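Local structure of neutral ceramidase (2ZXC) at residues L560-I565 with T575-N580; F301-R306 with T389-P394. The protein hydrolyses the N-acyl linkage of ceramides to release sphingosine and a free fatty acid, and also catalyses the reverse synthesis. All blocks are in the same frame, centred on the assembly; numbering follows the deposited sequence.

Overall arrangement
From the N terminus, interaction 2 comes first: residues 301-306, at the end of strand 295-303, meet residues 389-394, where strand 392-400 begins. It closes a loop of 82 residues that includes both cysteines of the Cys322-Cys370 disulfide, and it lies in the N-terminal catalytic part of the chain. Interaction 1 opens later, in the C-terminal part, where residues 560-565 and 575-580 form a hairpin around nine residues. The two are in series, neither nested nor crossed, on opposite sides of the chain's centre, with centres about 46 Å apart. Through magnesium, which His37 also binds, interaction 1 reaches back to the N-terminal part.

Interaction 1 of 2, residues L560-I565 with T575-N580; sequences LEVVNI and TVATDN. With MG (magnesium ion), chain I.
Leu560 lies against the Thr578-Asp579 peptide, its CD2 3.5 Å from Thr578 C. CG is held between the backbone N and the carbonyl carbon (chi1 67°), which bends the leucine over that peptide; it also touches Thr584 and Tyr586 of strand 584-591 and Ile600 of strand 595-603. Glu561 points to the face that also carries Val563 and Thr575. An extended chain suits it there: OE2 accepts a bond from a water at 2.6 Å, and that water lies 3.3 Å from Thr578 OG1, while OE1 bonds Tyr618.

Val562 makes both backbone hydrogen bonds between the two segments. Its N donates to Ala577 O at 3.0 Å, and its O accepts from Val576 N at 2.7 Å, almost in line with the C=O (171°). Two residues thus face one, and the valine's branches divide between them: CG1 meets Val576 CG2, and CG2 packs tightly on Ala577 CB at 3.4 Å. The small alanine fits beside the branched valine, and both also touch Trp602. Val563 then pairs with Thr575 at a non-hydrogen-bonded position, one residue out of the earlier register. At Asn564 the contact thins to CB against Val576 CG1, 3.9 Å apart.

Further along the second segment, Asp579 O binds magnesium at 2.3 Å, alongside a water, His37 O, Asp581 O and Thr584 OG1; its carboxylate meanwhile bridges to Arg39 and accepts from Phe559 N. This is a beta hairpin with a classic bulge, leading into a magnesium site that joins the C-terminal beta domain to the N-terminal part.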
ATOM      1  N   LEU A 560      -0.936   8.528 -21.508  1.00 20.50           N
ATOM      2  CA  LEU A 560      -1.965   9.203 -22.281  1.00 21.48           C
ATOM      3  C   LEU A 560      -2.348  10.577 -21.767  1.00 22.35           C
ATOM      4  O   LEU A 560      -2.125  10.917 -20.603  1.00 22.09           O
ATOM      5  CB  LEU A 560      -3.230   8.335 -22.390  1.00 20.99           C
ATOM      6  CG  LEU A 560      -4.176   7.951 -21.239  1.00 24.99           C
ATOM      7  CD1 LEU A 560      -3.549   6.874 -20.375  1.00 26.58           C
ATOM      8  CD2 LEU A 560      -4.561   9.176 -20.427  1.00 21.56           C
ATOM      9  N   GLU A 561      -2.923  11.366 -22.661  1.00 23.41           N
ATOM     10  CA  GLU A 561      -3.382  12.700 -22.325  1.00 26.55           C
ATOM     11  C   GLU A 561      -4.633  13.006 -23.131  1.00 27.28           C
ATOM     12  O   GLU A 561      -4.675  12.782 -24.344  1.00 26.64           O
ATOM     13  CB  GLU A 561      -2.332  13.764 -22.655  1.00 25.51           C
ATOM     14  CG  GLU A 561      -1.014  13.631 -21.936  1.00 30.81           C
ATOM     15  CD  GLU A 561      -0.066  14.760 -22.295  1.00 32.17           C
ATOM     16  OE1 GLU A 561      -0.087  15.195 -23.463  1.00 34.92           O
ATOM     17  OE2 GLU A 561       0.709  15.204 -21.422  1.00 36.14           O
ATOM     18  N   VAL A 562      -5.654  13.495 -22.441  1.00 27.03           N
ATOM     19  CA  VAL A 562      -6.886  13.899 -23.088  1.00 29.30           C
ATOM     20  C   VAL A 562      -6.653  15.393 -23.256  1.00 31.19           C
ATOM     21  O   VAL A 562      -6.503  16.119 -22.271  1.00 33.42           O
ATOM     22  CB  VAL A 562      -8.104  13.653 -22.193  1.00 27.86           C
ATOM     23  CG1 VAL A 562      -9.344  14.247 -22.835  1.00 28.01           C
ATOM     24  CG2 VAL A 562      -8.293  12.160 -21.989  1.00 27.78           C
ATOM     25  N   VAL A 563      -6.597  15.842 -24.504  1.00 31.51           N
ATOM     26  CA  VAL A 563      -6.327  17.243 -24.789  1.00 32.35           C
ATOM     27  C   VAL A 563      -7.526  18.037 -25.295  1.00 32.65           C
ATOM     28  O   VAL A 563      -8.280  17.578 -26.153  1.00 31.51           O
ATOM     29  CB  VAL A 563      -5.179  17.365 -25.813  1.00 31.37           C
ATOM     30  CG1 VAL A 563      -4.845  18.824 -26.055  1.00 32.31           C
ATOM     31  CG2 VAL A 563      -3.953  16.617 -25.305  1.00 32.35           C
ATOM     32  N   ASN A 564      -7.686  19.234 -24.739  1.00 33.83           N
ATOM     33  CA  ASN A 564      -8.764  20.147 -25.113  1.00 35.78           C
ATOM     34  C   ASN A 564      -8.200  21.229 -26.032  1.00 36.00           C
ATOM     35  O   ASN A 564      -7.286  21.961 -25.646  1.00 34.74           O
ATOM     36  CB  ASN A 564      -9.355  20.798 -23.860  1.00 36.60           C
ATOM     37  CG  ASN A 564     -10.189  22.028 -24.177  1.00 37.41           C
ATOM     38  OD1 ASN A 564     -11.174  21.957 -24.910  1.00 36.41           O
ATOM     39  ND2 ASN A 564      -9.794  23.166 -23.618  1.00 40.66           N
ATOM     40  N   ILE A 565      -8.734  21.324 -27.248  1.00 38.76           N
ATOM     41  CA  ILE A 565      -8.265  22.333 -28.191  1.00 41.18           C
ATOM     42  C   ILE A 565      -9.294  23.415 -28.489  1.00 44.50           C
ATOM     43  O   ILE A 565      -9.222  24.076 -29.529  1.00 45.45           O
ATOM     44  CB  ILE A 565      -7.800  21.713 -29.532  1.00 38.94           C
ATOM     45  CG1 ILE A 565      -8.858  20.748 -30.069  1.00 37.53           C
ATOM     46  CG2 ILE A 565      -6.452  21.043 -29.344  1.00 38.31           C
ATOM     47  CD1 ILE A 565      -8.553  20.228 -31.459  1.00 36.25           C
ATOM     48  N   THR A 575      -4.252  19.995 -21.614  1.00 36.35           N
ATOM     49  CA  THR A 575      -4.593  18.634 -21.208  1.00 34.47           C
ATOM     50  C   THR A 575      -5.545  18.620 -20.014  1.00 31.90           C
ATOM     51  O   THR A 575      -5.347  19.343 -19.045  1.00 32.71           O
ATOM     52  CB  THR A 575      -3.310  17.794 -20.914  1.00 34.91           C
ATOM     53  OG1 THR A 575      -3.546  16.912 -19.808  1.00 36.96           O
ATOM     54  CG2 THR A 575      -2.129  18.683 -20.625  1.00 34.09           C
ATOM     55  N   VAL A 576      -6.592  17.805 -20.103  1.00 29.84           N
ATOM     56  CA  VAL A 576      -7.585  17.723 -19.040  1.00 28.72           C
ATOM     57  C   VAL A 576      -7.621  16.390 -18.297  1.00 28.38           C
ATOM     58  O   VAL A 576      -8.247  16.288 -17.245  1.00 27.40           O
ATOM     59  CB  VAL A 576      -9.011  17.997 -19.581  1.00 30.01           C
ATOM     60  CG1 VAL A 576      -9.064  19.366 -20.249  1.00 30.16           C
ATOM     61  CG2 VAL A 576      -9.424  16.895 -20.552  1.00 28.86           C
ATOM     62  N   ALA A 577      -6.967  15.372 -18.844  1.00 27.13           N
ATOM     63  CA  ALA A 577      -6.937  14.061 -18.211  1.00 26.96           C
ATOM     64  C   ALA A 577      -5.599  13.406 -18.492  1.00 26.67           C
ATOM     65  O   ALA A 577      -5.012  13.593 -19.557  1.00 27.64           O
ATOM     66  CB  ALA A 577      -8.078  13.191 -18.727  1.00 26.59           C
ATOM     67  N   THR A 578      -5.133  12.622 -17.530  1.00 26.36           N
ATOM     68  CA  THR A 578      -3.839  11.953 -17.610  1.00 25.27           C
ATOM     69  C   THR A 578      -4.039  10.479 -17.212  1.00 22.71           C
ATOM     70  O   THR A 578      -5.134  10.124 -16.777  1.00 22.45           O
ATOM     71  CB  THR A 578      -2.883  12.707 -16.664  1.00 26.06           C
ATOM     72  OG1 THR A 578      -1.771  13.211 -17.409  1.00 34.75           O
ATOM     73  CG2 THR A 578      -2.428  11.844 -15.533  1.00 28.86           C
ATOM     74  N   ASP A 579      -3.034   9.609 -17.345  1.00 20.65           N
ATOM     75  CA  ASP A 579      -3.290   8.213 -16.964  1.00 22.72           C
ATOM     76  C   ASP A 579      -3.553   7.986 -15.478  1.00 21.10           C
ATOM     77  O   ASP A 579      -3.931   6.894 -15.077  1.00 20.59           O
ATOM     78  CB  ASP A 579      -2.187   7.238 -17.456  1.00 19.86           C
ATOM     79  CG  ASP A 579      -0.808   7.506 -16.858  1.00 20.84           C
ATOM     80  OD1 ASP A 579      -0.702   8.140 -15.790  1.00 22.86           O
ATOM     81  OD2 ASP A 579       0.190   7.044 -17.463  1.00 19.42           O
ATOM     82  N   ASN A 580      -3.385   9.020 -14.662  1.00 21.56           N
ATOM     83  CA  ASN A 580      -3.603   8.885 -13.222  1.00 22.32           C
ATOM     84  C   ASN A 580      -5.066   9.068 -12.839  1.00 23.07           C
ATOM     85  O   ASN A 580      -5.524   8.552 -11.816  1.00 22.37           O
ATOM     86  CB  ASN A 580      -2.765   9.919 -12.466  1.00 21.89           C
ATOM     87  CG  ASN A 580      -2.956   9.840 -10.962  1.00 19.41           C
ATOM     88  OD1 ASN A 580      -2.646   8.827 -10.345  1.00 20.87           O
ATOM     89  ND2 ASN A 580      -3.467  10.915 -10.366  1.00 16.84           N
TER
HETATM   90 MG    MG I 652      -6.206   6.708 -15.527  1.00 28.39          MG
HETATM   91  O   HOH W   1       0.418  15.242 -18.801  1.00 39.11           O
HETATM   92  O   HOH W   2      -5.164   5.418 -16.949  1.00 14.93           O

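Interaction 2 of 2, residues F301-R306 with T389-P394; sequences FVDFTR and TPTVLP
An antiparallel strand pair in a mixed sheet of the N-terminal part, where strand 295-303 lies beside strand 392-400, brings Val302 opposite Leu393 and Phe301 opposite Pro394. The central pair is hydrogen-bonded in both directions: Val302 N donates to Leu393 O at 2.6 Å, and Leu393 N returns a bond to Val302 O at 2.7 Å. A third bond, from Phe304 N to Thr391 O, is also 2.7 Å long and carries the ladder just beyond the strand ends.

Pro394 occupies a non-hydrogen-bonded position, where its missing N-H costs this pairing nothing. Its CB lies 3.9 Å from Phe301 CE1, and the phenylalanine's CB rests on Val392 CG1 at 3.8 Å. Gln68, inferred to bind substrate, touches both Phe301 and Pro394 and bonds Val392 O through NE2, so the pair backs onto that residue.

On the other face Leu393 CD1 sits 3.8 Å from the centroid of the Phe304 ring, only 9° off the ring normal, a CH-pi contact over the middle of the ring. With CG beside the backbone N (chi1 -60°) and CD1 extended beyond it (chi2 171°), the leucine presents that methyl to the ring. Tyr467 and Tyr475 also meet this ring edge-to-face, and Leu478 touches it.

At the partly exposed end a water donates to Asp303 OD1 at 2.9 Å and also joins Thr391 OG1, 3.0 Å away, and Thr305 OG1. Apolar side chains cover the buried part of the pair, while Asp303 OD1, which cannot bond the acceptor Thr391 O, takes a proton from the shared water in a hydrogen bond.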
ATOM      1  N   PHE A 301      15.188  -2.798  15.530  1.00 19.15           N
ATOM      2  CA  PHE A 301      15.065  -3.993  14.713  1.00 18.93           C
ATOM      3  C   PHE A 301      15.065  -5.108  15.752  1.00 19.60           C
ATOM      4  O   PHE A 301      15.950  -5.173  16.603  1.00 17.90           O
ATOM      5  CB  PHE A 301      16.254  -4.155  13.759  1.00 19.48           C
ATOM      6  CG  PHE A 301      16.052  -3.498  12.413  1.00 21.74           C
ATOM      7  CD1 PHE A 301      14.954  -3.827  11.617  1.00 22.97           C
ATOM      8  CD2 PHE A 301      16.958  -2.556  11.941  1.00 22.53           C
ATOM      9  CE1 PHE A 301      14.766  -3.222  10.368  1.00 23.83           C
ATOM     10  CE2 PHE A 301      16.778  -1.947  10.697  1.00 24.10           C
ATOM     11  CZ  PHE A 301      15.681  -2.281   9.912  1.00 23.48           C
ATOM     12  N   VAL A 302      14.057  -5.966  15.702  1.00 20.40           N
ATOM     13  CA  VAL A 302      13.954  -7.051  16.664  1.00 21.06           C
ATOM     14  C   VAL A 302      14.054  -8.397  15.981  1.00 22.10           C
ATOM     15  O   VAL A 302      13.322  -8.669  15.034  1.00 21.31           O
ATOM     16  CB  VAL A 302      12.606  -7.010  17.422  1.00 20.49           C
ATOM     17  CG1 VAL A 302      12.577  -8.096  18.482  1.00 19.10           C
ATOM     18  CG2 VAL A 302      12.396  -5.636  18.056  1.00 21.23           C
ATOM     19  N   ASP A 303      14.976  -9.228  16.452  1.00 23.49           N
ATOM     20  CA  ASP A 303      15.126 -10.563  15.900  1.00 25.20           C
ATOM     21  C   ASP A 303      14.037 -11.393  16.577  1.00 23.51           C
ATOM     22  O   ASP A 303      14.075 -11.606  17.784  1.00 22.66           O
ATOM     23  CB  ASP A 303      16.515 -11.120  16.219  1.00 26.95           C
ATOM     24  CG  ASP A 303      16.694 -12.542  15.729  1.00 31.84           C
ATOM     25  OD1 ASP A 303      16.061 -12.911  14.719  1.00 31.58           O
ATOM     26  OD2 ASP A 303      17.473 -13.295  16.350  1.00 37.72           O
ATOM     27  N   PHE A 304      13.059 -11.837  15.796  1.00 23.04           N
ATOM     28  CA  PHE A 304      11.941 -12.608  16.320  1.00 23.15           C
ATOM     29  C   PHE A 304      12.257 -14.057  16.624  1.00 23.63           C
ATOM     30  O   PHE A 304      11.502 -14.718  17.332  1.00 24.83           O
ATOM     31  CB  PHE A 304      10.763 -12.545  15.345  1.00 21.32           C
ATOM     32  CG  PHE A 304       9.854 -11.367  15.573  1.00 22.45           C
ATOM     33  CD1 PHE A 304      10.381 -10.113  15.869  1.00 21.25           C
ATOM     34  CD2 PHE A 304       8.472 -11.511  15.495  1.00 20.54           C
ATOM     35  CE1 PHE A 304       9.550  -9.017  16.086  1.00 21.31           C
ATOM     36  CE2 PHE A 304       7.629 -10.419  15.711  1.00 21.94           C
ATOM     37  CZ  PHE A 304       8.170  -9.168  16.007  1.00 20.61           C
ATOM     38  N   THR A 305      13.373 -14.544  16.098  1.00 25.24           N
ATOM     39  CA  THR A 305      13.772 -15.930  16.303  1.00 26.93           C
ATOM     40  C   THR A 305      13.848 -16.328  17.767  1.00 28.85           C
ATOM     41  O   THR A 305      14.772 -15.953  18.484  1.00 31.66           O
ATOM     42  CB  THR A 305      15.125 -16.213  15.638  1.00 25.93           C
ATOM     43  OG1 THR A 305      15.023 -15.924  14.238  1.00 24.92           O
ATOM     44  CG2 THR A 305      15.522 -17.678  15.825  1.00 24.56           C
ATOM     45  N   ARG A 306      12.858 -17.094  18.208  1.00 30.22           N
ATOM     46  CA  ARG A 306      12.814 -17.556  19.586  1.00 32.44           C
ATOM     47  C   ARG A 306      12.840 -16.396  20.583  1.00 31.26           C
ATOM     48  O   ARG A 306      13.477 -16.471  21.631  1.00 31.91           O
ATOM     49  CB  ARG A 306      13.982 -18.516  19.839  1.00 33.35           C
ATOM     50  CG  ARG A 306      13.936 -19.765  18.956  1.00 39.21           C
ATOM     51  CD  ARG A 306      14.914 -20.832  19.431  1.00 44.01           C
ATOM     52  NE  ARG A 306      16.303 -20.431  19.220  1.00 49.56           N
ATOM     53  CZ  ARG A 306      16.931 -20.494  18.050  1.00 51.61           C
ATOM     54  NH1 ARG A 306      18.195 -20.101  17.953  1.00 51.96           N
ATOM     55  NH2 ARG A 306      16.301 -20.965  16.978  1.00 51.94           N
ATOM     56  N   THR A 389      10.535 -16.061   4.769  1.00 20.25           N
ATOM     57  CA  THR A 389       9.857 -14.969   5.462  1.00 19.21           C
ATOM     58  C   THR A 389      10.857 -14.249   6.365  1.00 19.89           C
ATOM     59  O   THR A 389      11.873 -14.821   6.758  1.00 18.89           O
ATOM     60  CB  THR A 389       8.671 -15.487   6.329  1.00 21.26           C
ATOM     61  OG1 THR A 389       9.091 -16.625   7.098  1.00 22.33           O
ATOM     62  CG2 THR A 389       7.491 -15.878   5.456  1.00 20.52           C
ATOM     63  N   PRO A 390      10.584 -12.979   6.701  1.00 20.58           N
ATOM     64  CA  PRO A 390      11.475 -12.190   7.564  1.00 21.42           C
ATOM     65  C   PRO A 390      11.637 -12.758   8.973  1.00 21.93           C
ATOM     66  O   PRO A 390      10.772 -13.490   9.464  1.00 20.75           O
ATOM     67  CB  PRO A 390      10.824 -10.808   7.566  1.00 19.76           C
ATOM     68  CG  PRO A 390       9.372 -11.122   7.386  1.00 21.81           C
ATOM     69  CD  PRO A 390       9.393 -12.198   6.324  1.00 20.75           C
ATOM     70  N   THR A 391      12.754 -12.416   9.611  1.00 23.07           N
ATOM     71  CA  THR A 391      13.056 -12.878  10.966  1.00 22.91           C
ATOM     72  C   THR A 391      13.416 -11.695  11.855  1.00 24.08           C
ATOM     73  O   THR A 391      13.207 -11.732  13.073  1.00 26.81           O
ATOM     74  CB  THR A 391      14.232 -13.858  10.977  1.00 22.33           C
ATOM     75  OG1 THR A 391      15.372 -13.236  10.368  1.00 23.03           O
ATOM     76  CG2 THR A 391      13.874 -15.124  10.223  1.00 21.60           C
ATOM     77  N   VAL A 392      13.969 -10.650  11.251  1.00 21.72           N
ATOM     78  CA  VAL A 392      14.326  -9.453  11.997  1.00 20.28           C
ATOM     79  C   VAL A 392      13.328  -8.395  11.564  1.00 20.94           C
ATOM     80  O   VAL A 392      13.264  -8.031  10.387  1.00 21.68           O
ATOM     81  CB  VAL A 392      15.758  -8.996  11.678  1.00 19.73           C
ATOM     82  CG1 VAL A 392      16.083  -7.730  12.451  1.00 18.31           C
ATOM     83  CG2 VAL A 392      16.734 -10.104  12.047  1.00 19.60           C
ATOM     84  N   LEU A 393      12.538  -7.906  12.514  1.00 20.31           N
ATOM     85  CA  LEU A 393      11.506  -6.937  12.194  1.00 18.52           C
ATOM     86  C   LEU A 393      11.614  -5.604  12.906  1.00 17.94           C
ATOM     87  O   LEU A 393      12.134  -5.502  14.015  1.00 18.72           O
ATOM     88  CB  LEU A 393      10.129  -7.559  12.452  1.00 19.62           C
ATOM     89  CG  LEU A 393       9.836  -8.813  11.611  1.00 20.76           C
ATOM     90  CD1 LEU A 393       8.549  -9.481  12.086  1.00 19.96           C
ATOM     91  CD2 LEU A 393       9.729  -8.423  10.133  1.00 21.92           C
ATOM     92  N   PRO A 394      11.114  -4.551  12.262  1.00 17.57           N
ATOM     93  CA  PRO A 394      11.164  -3.216  12.847  1.00 16.79           C
ATOM     94  C   PRO A 394       9.969  -2.908  13.730  1.00 18.15           C
ATOM     95  O   PRO A 394       8.835  -3.241  13.392  1.00 18.73           O
ATOM     96  CB  PRO A 394      11.197  -2.319  11.622  1.00 16.75           C
ATOM     97  CG  PRO A 394      10.266  -3.045  10.685  1.00 15.26           C
ATOM     98  CD  PRO A 394      10.669  -4.499  10.853  1.00 16.95           C
TER
HETATM   99  O   HOH W   3      17.061 -14.450  12.512  1.00 50.50           O